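Local coordinates for designed Anbu Protein (Synthetic construct, PDB 5LOY) that forms helical assemblies and, as a designed ancestral-type proteasome beta subunit of the Ntn-hydrolase clan, probably cleaves peptide bonds, at residues I6-G11 and T164-A169; E10-A15 and L194-D199; M33-V38 and L201-R206; L46-N51 and A110-G115. All coordinates share one frame; numbering follows the deposited sequence.

How the contacts relate
From the N terminus, the hairpin at 6-15 sends out two closures that share E10 and G11. Contact 1 closes a loop of 152 residues onto the start of helix 166-183, and contact 2 runs on to strand 191-197, which neighbours strand 11-21 in the six-stranded sheet. Contact 3 leaves from strand 33-38, on the edge of the five-stranded sheet, and ends at 201-206; along the chain it crosses contact 1 and contact 2. Contact 4 pairs strands 42-50 and 110-118 and is nested inside the loops closed by the other three. Contact 1 joins a helix to one sheet, contact 2 pairs strands within it, contact 3 bridges the sheets, and contact 4 pairs neighbouring strands inside the second.

Contact 1 (I6-G11 and T164-A169); sequences IRLDEG and TSLEDA
OE1 of E10 is the best-held polar atom to cross this contact, and one hydrogen bond grips it: L166 N, the first amide of helix 166-183, donates to it over 3.0 Å. The N-H points almost straight at the oxygen (163°) but comes in from above the carboxylate plane, 44° out of it. E10 CG lies anti to the carbonyl carbon and the chain beyond is extended, so the carboxylate reaches across S165 to the helix start. The helix end would probably favour the ionised acid, whereas E167 OE2, 4.1 Å from E10 OE1, would oppose this. S165 itself is the N-cap, its OG accepting from D168 N at 3.1 Å. A water links the same two parts, accepting from E10 N and donating to T164 O at 2.7 Å.

The remainder of the contact is apolar. L8 CD1 nestles between two helix side chains, 3.6 Å from A169 CB and 3.7 Å from L166 CD2, while its other branch, CD2, lies 3.9 Å from T164 CB. I6 CD1 extends the patch towards the A169 carbonyl.

The type I turn L8-G11 closes the hairpin of strands 2-8 and 11-21. G11 has backbone angles that call for glycine. D236 and F231 of the second subunit pack against E167 and D168 respectively. Helix 166-183 lies against the sheet of this hairpin: L166 also touches V13 of strand 11-21 and V195 and E197 of strand 191-197.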
loop_
_atom_site.group_PDB
_atom_site.type_symbol
_atom_site.label_atom_id
_atom_site.label_comp_id
_atom_site.label_asym_id
_atom_site.label_seq_id
_atom_site.Cartn_x
_atom_site.Cartn_y
_atom_site.Cartn_z
ATOM N N ILE A 6 -18.003 1.205 -0.483
ATOM C CA ILE A 6 -18.045 2.395 0.399
ATOM C C ILE A 6 -19.452 2.664 0.817
ATOM O O ILE A 6 -20.349 2.624 0.008
ATOM C CB ILE A 6 -17.526 3.658 -0.296
ATOM C CG1 ILE A 6 -16.139 3.431 -0.845
ATOM C CG2 ILE A 6 -17.437 4.816 0.675
ATOM C CD1 ILE A 6 -15.639 4.601 -1.655
ATOM N N ARG A 7 -19.642 2.982 2.082
ATOM C CA ARG A 7 -20.967 3.239 2.628
ATOM C C ARG A 7 -21.112 4.654 3.225
ATOM O O ARG A 7 -20.347 5.056 4.088
ATOM C CB ARG A 7 -21.235 2.220 3.704
ATOM C CG ARG A 7 -22.676 2.227 4.165
ATOM C CD ARG A 7 -22.750 1.815 5.605
ATOM N NE ARG A 7 -24.122 1.578 6.014
ATOM C CZ ARG A 7 -24.531 1.584 7.289
ATOM N NH1 ARG A 7 -23.667 1.817 8.283
ATOM N NH2 ARG A 7 -25.816 1.368 7.565
ATOM N N LEU A 8 -22.115 5.398 2.775
ATOM C CA LEU A 8 -22.309 6.792 3.159
ATOM C C LEU A 8 -23.741 7.021 3.563
ATOM O O LEU A 8 -24.616 6.225 3.243
ATOM C CB LEU A 8 -21.993 7.682 1.965
ATOM C CG LEU A 8 -20.722 7.241 1.250
ATOM C CD1 LEU A 8 -20.823 7.504 -0.225
ATOM C CD2 LEU A 8 -19.522 7.915 1.851
ATOM N N ASP A 9 -23.994 8.126 4.250
ATOM C CA ASP A 9 -25.360 8.484 4.591
ATOM C C ASP A 9 -26.213 8.554 3.336
ATOM O O ASP A 9 -27.347 8.086 3.333
ATOM C CB ASP A 9 -25.422 9.822 5.349
ATOM C CG ASP A 9 -24.871 9.725 6.787
ATOM O OD1 ASP A 9 -24.519 8.603 7.243
ATOM O OD2 ASP A 9 -24.769 10.785 7.463
ATOM N N GLU A 10 -25.650 9.101 2.260
ATOM C CA GLU A 10 -26.367 9.279 0.990
ATOM C C GLU A 10 -26.594 7.985 0.182
ATOM O O GLU A 10 -27.394 7.996 -0.739
ATOM C CB GLU A 10 -25.603 10.279 0.093
ATOM C CG GLU A 10 -25.852 11.766 0.357
ATOM C CD GLU A 10 -25.117 12.709 -0.631
ATOM O OE1 GLU A 10 -24.639 12.264 -1.725
ATOM O OE2 GLU A 10 -25.010 13.932 -0.316
ATOM N N GLY A 11 -25.865 6.901 0.486
ATOM C CA GLY A 11 -25.914 5.671 -0.321
ATOM C C GLY A 11 -24.650 4.801 -0.322
ATOM O O GLY A 11 -23.975 4.698 0.675
ATOM N N THR A 164 -19.591 12.231 3.433
ATOM C CA THR A 164 -19.084 12.440 2.084
ATOM C C THR A 164 -20.184 12.223 1.046
ATOM O O THR A 164 -21.015 11.328 1.199
ATOM C CB THR A 164 -17.917 11.484 1.793
ATOM O OG1 THR A 164 -16.867 11.698 2.752
ATOM C CG2 THR A 164 -17.372 11.694 0.395
ATOM N N SER A 165 -20.184 13.030 -0.008
ATOM C CA SER A 165 -21.229 12.927 -1.058
ATOM C C SER A 165 -20.938 11.751 -1.982
ATOM O O SER A 165 -19.800 11.295 -2.057
ATOM C CB SER A 165 -21.300 14.204 -1.891
ATOM O OG SER A 165 -20.153 14.307 -2.735
ATOM N N LEU A 166 -21.957 11.256 -2.674
ATOM C CA LEU A 166 -21.756 10.152 -3.617
ATOM C C LEU A 166 -20.757 10.518 -4.690
ATOM O O LEU A 166 -19.904 9.705 -5.035
ATOM C CB LEU A 166 -23.064 9.749 -4.280
ATOM C CG LEU A 166 -24.098 9.085 -3.368
ATOM C CD1 LEU A 166 -25.361 8.821 -4.154
ATOM C CD2 LEU A 166 -23.553 7.788 -2.769
ATOM N N GLU A 167 -20.835 11.752 -5.186
ATOM C CA GLU A 167 -19.905 12.224 -6.208
ATOM C C GLU A 167 -18.448 12.139 -5.711
ATOM O O GLU A 167 -17.591 11.567 -6.384
ATOM C CB GLU A 167 -20.216 13.666 -6.649
ATOM C CG GLU A 167 -21.658 13.915 -7.097
ATOM C CD GLU A 167 -22.589 14.341 -5.942
ATOM O OE1 GLU A 167 -22.618 15.553 -5.604
ATOM O OE2 GLU A 167 -23.283 13.469 -5.358
ATOM N N ASP A 168 -18.178 12.673 -4.526
ATOM C CA ASP A 168 -16.812 12.647 -4.003
ATOM C C ASP A 168 -16.318 11.242 -3.702
ATOM O O ASP A 168 -15.139 10.952 -3.886
ATOM C CB ASP A 168 -16.669 13.521 -2.743
ATOM C CG ASP A 168 -16.682 15.007 -3.049
ATOM O OD1 ASP A 168 -16.507 15.383 -4.232
ATOM O OD2 ASP A 168 -16.873 15.806 -2.105
ATOM N N ALA A 169 -17.195 10.378 -3.205
ATOM C CA ALA A 169 -16.793 8.997 -2.895
ATOM C C ALA A 169 -16.417 8.254 -4.158
ATOM O O ALA A 169 -15.444 7.488 -4.147
ATOM C CB ALA A 169 -17.895 8.259 -2.169
HETATM O O HOH W 1 -23.213 11.108 2.667
#

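Contact 2 (E10-A15 and L194-D199); sequences EGLVFA and LVYERD
Backbone hydrogen bonds carry this pairing of strands 11-15 and 194-197, which run antiparallel at 172°. L12 and Y196 form one hydrogen-bonded pair, in which Y196 N gives the shorter bond, 2.8 Å to L12 O and nearly along the C=O axis. F14 and L194 form the next, both bonds being 2.9 Å between N and O of the two residues. Past the strand end, R198 N reaches E10 O at 3.0 Å, now from above the carbonyl plane.

Weaker CA-H...O contacts fill the non-hydrogen-bonded positions, with G11 CA 3.3 Å from Y196 O. A side chain on G11 would clash with that same oxygen.

Apolar contacts lie on both faces. On one, L12 CD1 runs beside Y196 CD2 at 4.1 Å, and F14 CD2 beside L194 CD2 at the same separation; each pair points the same way. On the other, V13 and V195 meet loosely through CG2 and are covered by A169 and L166 of helix 166-183.

The polar tips find partners beyond the pairing: Y196 OH with Q117 and L201 N, R198 NE with D9 O. With a helix on one face and strand 42-50 under F14, L194 and Y196 on the other, the arrangement fits the alpha-beta-beta-alpha sandwich of Ntn hydrolases.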
loop_
_atom_site.group_PDB
_atom_site.type_symbol
_atom_site.label_atom_id
_atom_site.label_comp_id
_atom_site.label_asym_id
_atom_site.label_seq_id
_atom_site.Cartn_x
_atom_site.Cartn_y
_atom_site.Cartn_z
ATOM N N GLU A 10 -25.650 9.101 2.260
ATOM C CA GLU A 10 -26.367 9.279 0.990
ATOM C C GLU A 10 -26.594 7.985 0.182
ATOM O O GLU A 10 -27.394 7.996 -0.739
ATOM C CB GLU A 10 -25.603 10.279 0.093
ATOM C CG GLU A 10 -25.852 11.766 0.357
ATOM C CD GLU A 10 -25.117 12.709 -0.631
ATOM O OE1 GLU A 10 -24.639 12.264 -1.725
ATOM O OE2 GLU A 10 -25.010 13.932 -0.316
ATOM N N GLY A 11 -25.865 6.901 0.486
ATOM C CA GLY A 11 -25.914 5.671 -0.321
ATOM C C GLY A 11 -24.650 4.801 -0.322
ATOM O O GLY A 11 -23.975 4.698 0.675
ATOM N N LEU A 12 -24.373 4.127 -1.440
ATOM C CA LEU A 12 -23.237 3.203 -1.568
ATOM C C LEU A 12 -22.503 3.421 -2.886
ATOM O O LEU A 12 -23.114 3.763 -3.907
ATOM C CB LEU A 12 -23.711 1.758 -1.559
ATOM C CG LEU A 12 -24.507 1.230 -0.369
ATOM C CD1 LEU A 12 -25.286 -0.024 -0.743
ATOM C CD2 LEU A 12 -23.584 0.931 0.803
ATOM N N VAL A 13 -21.206 3.157 -2.869
ATOM C CA VAL A 13 -20.382 3.190 -4.070
ATOM C C VAL A 13 -19.524 1.915 -4.155
ATOM O O VAL A 13 -18.887 1.528 -3.174
ATOM C CB VAL A 13 -19.435 4.389 -4.027
ATOM C CG1 VAL A 13 -18.508 4.376 -5.231
ATOM C CG2 VAL A 13 -20.216 5.683 -3.971
ATOM N N PHE A 14 -19.514 1.275 -5.308
ATOM C CA PHE A 14 -18.731 0.060 -5.523
ATOM C C PHE A 14 -17.861 0.207 -6.742
ATOM O O PHE A 14 -18.317 0.715 -7.775
ATOM C CB PHE A 14 -19.634 -1.145 -5.778
ATOM C CG PHE A 14 -20.628 -1.409 -4.686
ATOM C CD1 PHE A 14 -20.296 -2.213 -3.631
ATOM C CD2 PHE A 14 -21.923 -0.900 -4.759
ATOM C CE1 PHE A 14 -21.219 -2.485 -2.635
ATOM C CE2 PHE A 14 -22.852 -1.180 -3.779
ATOM C CZ PHE A 14 -22.495 -1.973 -2.712
ATOM N N ALA A 15 -16.625 -0.283 -6.657
ATOM C CA ALA A 15 -15.746 -0.282 -7.819
ATOM C C ALA A 15 -14.862 -1.502 -7.843
ATOM O O ALA A 15 -14.426 -1.981 -6.795
ATOM C CB ALA A 15 -14.897 0.970 -7.810
ATOM N N LEU A 194 -20.259 1.422 -9.793
ATOM C CA LEU A 194 -21.695 1.489 -9.513
ATOM C C LEU A 194 -21.958 2.412 -8.344
ATOM O O LEU A 194 -21.328 2.293 -7.302
ATOM C CB LEU A 194 -22.223 0.094 -9.230
ATOM C CG LEU A 194 -23.736 -0.075 -9.180
ATOM C CD1 LEU A 194 -24.092 -1.536 -9.451
ATOM C CD2 LEU A 194 -24.337 0.375 -7.858
ATOM N N VAL A 195 -22.881 3.340 -8.542
ATOM C CA VAL A 195 -23.242 4.329 -7.529
ATOM C C VAL A 195 -24.721 4.206 -7.229
ATOM O O VAL A 195 -25.543 4.331 -8.126
ATOM C CB VAL A 195 -22.959 5.774 -8.015
ATOM C CG1 VAL A 195 -23.480 6.798 -7.000
ATOM C CG2 VAL A 195 -21.477 5.978 -8.238
ATOM N N TYR A 196 -25.051 3.947 -5.959
ATOM C CA TYR A 196 -26.427 3.610 -5.533
ATOM C C TYR A 196 -26.952 4.679 -4.590
ATOM O O TYR A 196 -26.323 4.943 -3.565
ATOM C CB TYR A 196 -26.460 2.218 -4.831
ATOM C CG TYR A 196 -27.814 1.919 -4.218
ATOM C CD1 TYR A 196 -28.877 1.503 -5.016
ATOM C CD2 TYR A 196 -28.054 2.120 -2.877
ATOM C CE1 TYR A 196 -30.119 1.277 -4.481
ATOM C CE2 TYR A 196 -29.309 1.904 -2.327
ATOM C CZ TYR A 196 -30.339 1.487 -3.134
ATOM O OH TYR A 196 -31.604 1.270 -2.620
ATOM N N GLU A 197 -28.093 5.281 -4.917
ATOM C CA GLU A 197 -28.725 6.270 -4.041
ATOM C C GLU A 197 -29.650 5.646 -2.986
ATOM O O GLU A 197 -30.558 4.881 -3.312
ATOM C CB GLU A 197 -29.578 7.255 -4.846
ATOM C CG GLU A 197 -28.821 8.302 -5.658
ATOM C CD GLU A 197 -29.760 9.276 -6.391
ATOM O OE1 GLU A 197 -30.994 9.289 -6.145
ATOM O OE2 GLU A 197 -29.260 10.032 -7.245
ATOM N N ARG A 198 -29.434 6.021 -1.733
ATOM C CA ARG A 198 -30.264 5.574 -0.626
ATOM C C ARG A 198 -31.765 5.649 -0.938
ATOM O O ARG A 198 -32.251 6.673 -1.389
ATOM C CB ARG A 198 -29.959 6.429 0.614
ATOM C CG ARG A 198 -30.568 5.919 1.914
ATOM C CD ARG A 198 -30.644 7.017 2.960
ATOM N NE ARG A 198 -29.934 6.633 4.178
ATOM C CZ ARG A 198 -30.419 5.860 5.158
ATOM N NH1 ARG A 198 -29.647 5.598 6.212
ATOM N NH2 ARG A 198 -31.655 5.334 5.108
ATOM N N ASP A 199 -32.470 4.554 -0.673
ATOM C CA ASP A 199 -33.922 4.432 -0.884
ATOM C C ASP A 199 -34.413 4.462 -2.330
ATOM O O ASP A 199 -35.608 4.494 -2.543
ATOM C CB ASP A 199 -34.731 5.487 -0.093
ATOM C CG ASP A 199 -34.456 5.468 1.412
ATOM O OD1 ASP A 199 -33.792 4.555 1.956
ATOM O OD2 ASP A 199 -34.940 6.412 2.068
#

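Contact 3 (M33-V38 and L201-R206); sequences MHVFEV and LRVGHR
E37 and V203 make the firm part of this contact. E37 CG is anti to the backbone N (chi1 -179°) and the chain stays extended, so OE2 arrives 2.9 Å from V203 N. The bond is nearly straight at 170°, although the amide comes from above the carboxylate plane. V203 CG2 packs 3.7 Å from E37 CD and also meets V35 CG1 tip to tip at 3.9 Å. An alanine at E37 would remove the carboxylate and would probably leave V203 N without this acceptor and the backbone around V203 less firmly held.

Strand 33-38 is the outermost strand of one sheet, and 201-206 runs from the connection after strand 191-197 into the start of strand 205-209 of the other, so the contact bridges the margins of the two-sheet proteasome sandwich.

R206 makes no direct hydrogen bond to 33-38 but lays one face of its guanidinium over V35 CG2, 3.5 Å above the plane, with NH2 3.6 Å from M33 SD. A water in the guanidinium plane, at its edge, accepts weak hydrogen bonds from R206 NH1 and V35 N. The solvent side lies at exposed R202, whose NH1, 5.9 Å from E37 OE2, makes no ionic contact with it.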
loop_
_atom_site.group_PDB
_atom_site.type_symbol
_atom_site.label_atom_id
_atom_site.label_comp_id
_atom_site.label_asym_id
_atom_site.label_seq_id
_atom_site.Cartn_x
_atom_site.Cartn_y
_atom_site.Cartn_z
ATOM N N MET A 33 -17.758 -7.683 -10.634
ATOM C CA MET A 33 -18.945 -7.075 -10.055
ATOM C C MET A 33 -20.160 -7.810 -10.581
ATOM O O MET A 33 -20.296 -8.002 -11.803
ATOM C CB MET A 33 -19.022 -5.599 -10.435
ATOM C CG MET A 33 -20.231 -4.852 -9.877
ATOM S SD MET A 33 -20.292 -3.098 -10.298
ATOM C CE MET A 33 -18.925 -2.485 -9.319
ATOM N N HIS A 34 -21.030 -8.228 -9.650
ATOM C CA HIS A 34 -22.263 -8.958 -9.962
ATOM C C HIS A 34 -23.435 -8.294 -9.225
ATOM O O HIS A 34 -23.365 -8.038 -8.024
ATOM C CB HIS A 34 -22.158 -10.427 -9.539
ATOM C CG HIS A 34 -20.931 -11.112 -10.040
ATOM N ND1 HIS A 34 -20.926 -11.911 -11.165
ATOM C CD2 HIS A 34 -19.653 -11.095 -9.586
ATOM C CE1 HIS A 34 -19.703 -12.369 -11.374
ATOM N NE2 HIS A 34 -18.911 -11.885 -10.433
ATOM N N VAL A 35 -24.516 -8.054 -9.953
ATOM C CA VAL A 35 -25.646 -7.310 -9.454
ATOM C C VAL A 35 -26.924 -8.157 -9.470
ATOM O O VAL A 35 -27.257 -8.793 -10.460
ATOM C CB VAL A 35 -25.853 -6.042 -10.293
ATOM C CG1 VAL A 35 -27.066 -5.269 -9.801
ATOM C CG2 VAL A 35 -24.607 -5.176 -10.232
ATOM N N PHE A 36 -27.616 -8.163 -8.335
ATOM C CA PHE A 36 -28.905 -8.827 -8.195
ATOM C C PHE A 36 -29.907 -7.731 -7.846
ATOM O O PHE A 36 -29.797 -7.096 -6.813
ATOM C CB PHE A 36 -28.803 -9.910 -7.117
ATOM C CG PHE A 36 -27.661 -10.855 -7.343
ATOM C CD1 PHE A 36 -26.387 -10.522 -6.936
ATOM C CD2 PHE A 36 -27.850 -12.058 -8.033
ATOM C CE1 PHE A 36 -25.319 -11.379 -7.181
ATOM C CE2 PHE A 36 -26.787 -12.930 -8.287
ATOM C CZ PHE A 36 -25.517 -12.583 -7.853
ATOM N N GLU A 37 -30.849 -7.491 -8.745
ATOM C CA GLU A 37 -31.750 -6.363 -8.643
ATOM C C GLU A 37 -33.200 -6.848 -8.809
ATOM O O GLU A 37 -33.500 -7.599 -9.740
ATOM C CB GLU A 37 -31.401 -5.318 -9.714
ATOM C CG GLU A 37 -32.281 -4.057 -9.678
ATOM C CD GLU A 37 -32.076 -3.088 -10.856
ATOM O OE1 GLU A 37 -31.628 -3.527 -11.939
ATOM O OE2 GLU A 37 -32.367 -1.871 -10.711
ATOM N N VAL A 38 -34.085 -6.443 -7.891
ATOM C CA VAL A 38 -35.534 -6.449 -8.140
ATOM C C VAL A 38 -35.981 -5.000 -8.037
ATOM O O VAL A 38 -36.097 -4.462 -6.946
ATOM C CB VAL A 38 -36.320 -7.313 -7.143
ATOM C CG1 VAL A 38 -37.817 -7.249 -7.439
ATOM C CG2 VAL A 38 -35.833 -8.749 -7.202
ATOM N N LEU A 201 -33.843 1.908 -4.490
ATOM C CA LEU A 201 -34.175 0.504 -4.734
ATOM C C LEU A 201 -34.085 0.159 -6.221
ATOM O O LEU A 201 -34.858 -0.631 -6.759
ATOM C CB LEU A 201 -35.545 0.170 -4.149
ATOM C CG LEU A 201 -35.683 0.431 -2.638
ATOM C CD1 LEU A 201 -37.108 0.158 -2.181
ATOM C CD2 LEU A 201 -34.712 -0.415 -1.824
ATOM N N ARG A 202 -33.090 0.757 -6.857
ATOM C CA ARG A 202 -32.904 0.728 -8.295
ATOM C C ARG A 202 -31.403 0.969 -8.563
ATOM O O ARG A 202 -30.768 1.723 -7.850
ATOM C CB ARG A 202 -33.751 1.859 -8.884
ATOM C CG ARG A 202 -34.382 1.598 -10.229
ATOM C CD ARG A 202 -35.431 2.672 -10.525
ATOM N NE ARG A 202 -36.705 2.432 -9.824
ATOM C CZ ARG A 202 -37.666 1.592 -10.236
ATOM N NH1 ARG A 202 -37.528 0.886 -11.360
ATOM N NH2 ARG A 202 -38.779 1.442 -9.516
ATOM N N VAL A 203 -30.825 0.327 -9.569
ATOM C CA VAL A 203 -29.451 0.648 -9.959
ATOM C C VAL A 203 -29.463 1.963 -10.739
ATOM O O VAL A 203 -29.922 2.006 -11.883
ATOM C CB VAL A 203 -28.822 -0.437 -10.837
ATOM C CG1 VAL A 203 -27.429 -0.015 -11.272
ATOM C CG2 VAL A 203 -28.737 -1.742 -10.081
ATOM N N GLY A 204 -28.981 3.038 -10.113
ATOM C CA GLY A 204 -29.088 4.380 -10.715
ATOM C C GLY A 204 -28.007 4.611 -11.750
ATOM O O GLY A 204 -28.296 4.830 -12.914
ATOM N N HIS A 205 -26.756 4.523 -11.318
ATOM C CA HIS A 205 -25.626 4.709 -12.210
ATOM C C HIS A 205 -24.678 3.518 -12.150
ATOM O O HIS A 205 -24.244 3.085 -11.076
ATOM C CB HIS A 205 -24.844 6.001 -11.930
ATOM C CG HIS A 205 -25.677 7.252 -11.980
ATOM N ND1 HIS A 205 -25.815 8.141 -10.925
ATOM C CD2 HIS A 205 -26.392 7.775 -13.004
ATOM C CE1 HIS A 205 -26.597 9.143 -11.302
ATOM N NE2 HIS A 205 -26.954 8.945 -12.558
ATOM N N ARG A 206 -24.373 2.978 -13.321
ATOM C CA ARG A 206 -23.460 1.860 -13.434
ATOM C C ARG A 206 -22.800 1.919 -14.797
ATOM O O ARG A 206 -23.485 1.999 -15.816
ATOM C CB ARG A 206 -24.217 0.557 -13.227
ATOM C CG ARG A 206 -23.833 -0.622 -14.100
ATOM C CD ARG A 206 -23.021 -1.673 -13.401
ATOM N NE ARG A 206 -23.666 -2.981 -13.549
ATOM C CZ ARG A 206 -23.032 -4.155 -13.550
ATOM N NH1 ARG A 206 -23.745 -5.276 -13.670
ATOM N NH2 ARG A 206 -21.699 -4.227 -13.418
HETATM O O HOH W 2 -24.208 -8.369 -13.283
#

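Contact 4 (L46-N51 and A110-G115); sequences LLTAGN and ASFILG
Two neighbouring strands of the five-stranded sheet in the Ntn-hydrolase sandwich, 46-50 and 110-115, pair antiparallel, their axes 4.6 Å apart. L47 and I113 exchange two backbone hydrogen bonds, the one from L47 N to I113 O nearly straight at 174°. A49 and S111 exchange another two, more bent, with A49 N to S111 O at 136°. CA-H...O contacts lie between, F112 CA standing 3.2 Å from L47 O.

On the face with L46, T48, F112 and L114, the F112 ring carries the packing. Its CG is anti to the carbonyl carbon (chi1 -55°), so the ring leans across the partner strand and presents its edge to T48, whose CG2 lies 3.6 Å from F112 CE2, near the ring plane. L46 CD1 meets F112 CD2 at 3.9 Å and L114 CD1 at 4.1 Å. An alanine at F112 would remove the ring and would probably cost T48 CG2 its edge contact and L46 and the helix residues V58 and V86 part of their packing.

Further out, V58 of helix 52-62 and V86 of helix 79-94 press on F112, and I59 on L46. On the other face, I146 of strand 143-147 touches A49, S111 and I113, and T1 touches A49. G50 ends the strand; a CB there would clash with A110 CA. N51, the N-cap of helix 52-62, accepts a hydrogen bond from T54 N at OD1.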
loop_
_atom_site.group_PDB
_atom_site.type_symbol
_atom_site.label_atom_id
_atom_site.label_comp_id
_atom_site.label_asym_id
_atom_site.label_seq_id
_atom_site.Cartn_x
_atom_site.Cartn_y
_atom_site.Cartn_z
ATOM N N LEU A 46 -22.343 -7.735 -5.428
ATOM C CA LEU A 46 -21.300 -8.647 -4.950
ATOM C C LEU A 46 -19.988 -8.444 -5.727
ATOM O O LEU A 46 -19.978 -8.502 -6.950
ATOM C CB LEU A 46 -21.793 -10.088 -5.089
ATOM C CG LEU A 46 -20.839 -11.225 -4.704
ATOM C CD1 LEU A 46 -20.565 -11.232 -3.206
ATOM C CD2 LEU A 46 -21.419 -12.557 -5.118
ATOM N N LEU A 47 -18.897 -8.179 -5.018
ATOM C CA LEU A 47 -17.583 -8.043 -5.627
ATOM C C LEU A 47 -16.732 -9.221 -5.169
ATOM O O LEU A 47 -16.761 -9.584 -3.986
ATOM C CB LEU A 47 -16.911 -6.731 -5.213
ATOM C CG LEU A 47 -17.730 -5.444 -5.290
ATOM C CD1 LEU A 47 -16.922 -4.261 -4.766
ATOM C CD2 LEU A 47 -18.220 -5.150 -6.700
ATOM N N THR A 48 -15.945 -9.755 -6.106
ATOM C CA THR A 48 -15.128 -10.930 -5.880
ATOM C C THR A 48 -13.601 -10.702 -5.931
ATOM O O THR A 48 -13.107 -9.835 -6.648
ATOM C CB THR A 48 -15.459 -12.011 -6.920
ATOM O OG1 THR A 48 -15.017 -11.597 -8.214
ATOM C CG2 THR A 48 -16.944 -12.251 -6.963
ATOM N N ALA A 49 -12.858 -11.513 -5.188
ATOM C CA ALA A 49 -11.395 -11.517 -5.269
ATOM C C ALA A 49 -10.831 -12.884 -4.917
ATOM O O ALA A 49 -11.452 -13.653 -4.180
ATOM C CB ALA A 49 -10.832 -10.489 -4.328
ATOM N N GLY A 50 -9.645 -13.172 -5.426
ATOM C CA GLY A 50 -8.944 -14.424 -5.138
ATOM C C GLY A 50 -9.028 -15.377 -6.297
ATOM O O GLY A 50 -9.207 -14.990 -7.422
ATOM N N ASN A 51 -8.912 -16.651 -6.001
ATOM C CA ASN A 51 -8.877 -17.667 -7.006
ATOM C C ASN A 51 -10.150 -17.676 -7.845
ATOM O O ASN A 51 -11.242 -17.782 -7.308
ATOM C CB ASN A 51 -8.685 -18.985 -6.316
ATOM C CG ASN A 51 -8.450 -20.096 -7.283
ATOM O OD1 ASN A 51 -9.377 -20.582 -7.929
ATOM N ND2 ASN A 51 -7.218 -20.497 -7.412
ATOM N N ALA A 110 -10.487 -17.242 -1.499
ATOM C CA ALA A 110 -11.290 -16.208 -2.120
ATOM C C ALA A 110 -11.942 -15.340 -1.079
ATOM O O ALA A 110 -11.988 -15.669 0.092
ATOM C CB ALA A 110 -12.348 -16.829 -3.013
ATOM N N SER A 111 -12.473 -14.227 -1.532
ATOM C CA SER A 111 -12.902 -13.176 -0.629
ATOM C C SER A 111 -13.935 -12.280 -1.331
ATOM O O SER A 111 -13.868 -12.108 -2.545
ATOM C CB SER A 111 -11.663 -12.371 -0.233
ATOM O OG SER A 111 -11.977 -11.569 0.856
ATOM N N PHE A 112 -14.874 -11.701 -0.586
ATOM C CA PHE A 112 -15.952 -10.948 -1.209
ATOM C C PHE A 112 -16.338 -9.696 -0.440
ATOM O O PHE A 112 -16.138 -9.596 0.778
ATOM C CB PHE A 112 -17.196 -11.823 -1.323
ATOM C CG PHE A 112 -16.970 -13.136 -2.042
ATOM C CD1 PHE A 112 -16.494 -14.241 -1.363
ATOM C CD2 PHE A 112 -17.229 -13.249 -3.394
ATOM C CE1 PHE A 112 -16.269 -15.427 -2.016
ATOM C CE2 PHE A 112 -17.023 -14.428 -4.046
ATOM C CZ PHE A 112 -16.543 -15.524 -3.360
ATOM N N ILE A 113 -16.961 -8.767 -1.159
ATOM C CA ILE A 113 -17.643 -7.640 -0.560
ATOM C C ILE A 113 -19.079 -7.666 -1.024
ATOM O O ILE A 113 -19.345 -7.876 -2.214
ATOM C CB ILE A 113 -17.018 -6.316 -1.004
ATOM C CG1 ILE A 113 -15.693 -6.125 -0.277
ATOM C CG2 ILE A 113 -17.942 -5.142 -0.701
ATOM C CD1 ILE A 113 -14.853 -4.990 -0.844
ATOM N N LEU A 114 -20.007 -7.489 -0.094
ATOM C CA LEU A 114 -21.415 -7.626 -0.396
ATOM C C LEU A 114 -22.107 -6.439 0.186
ATOM O O LEU A 114 -21.973 -6.160 1.374
ATOM C CB LEU A 114 -21.985 -8.897 0.244
ATOM C CG LEU A 114 -23.496 -9.068 0.030
ATOM C CD1 LEU A 114 -23.765 -9.555 -1.374
ATOM C CD2 LEU A 114 -24.099 -10.044 1.001
ATOM N N GLY A 115 -22.889 -5.750 -0.620
ATOM C CA GLY A 115 -23.687 -4.633 -0.100
ATOM C C GLY A 115 -24.923 -4.339 -0.895
ATOM O O GLY A 115 -25.129 -4.891 -1.968
#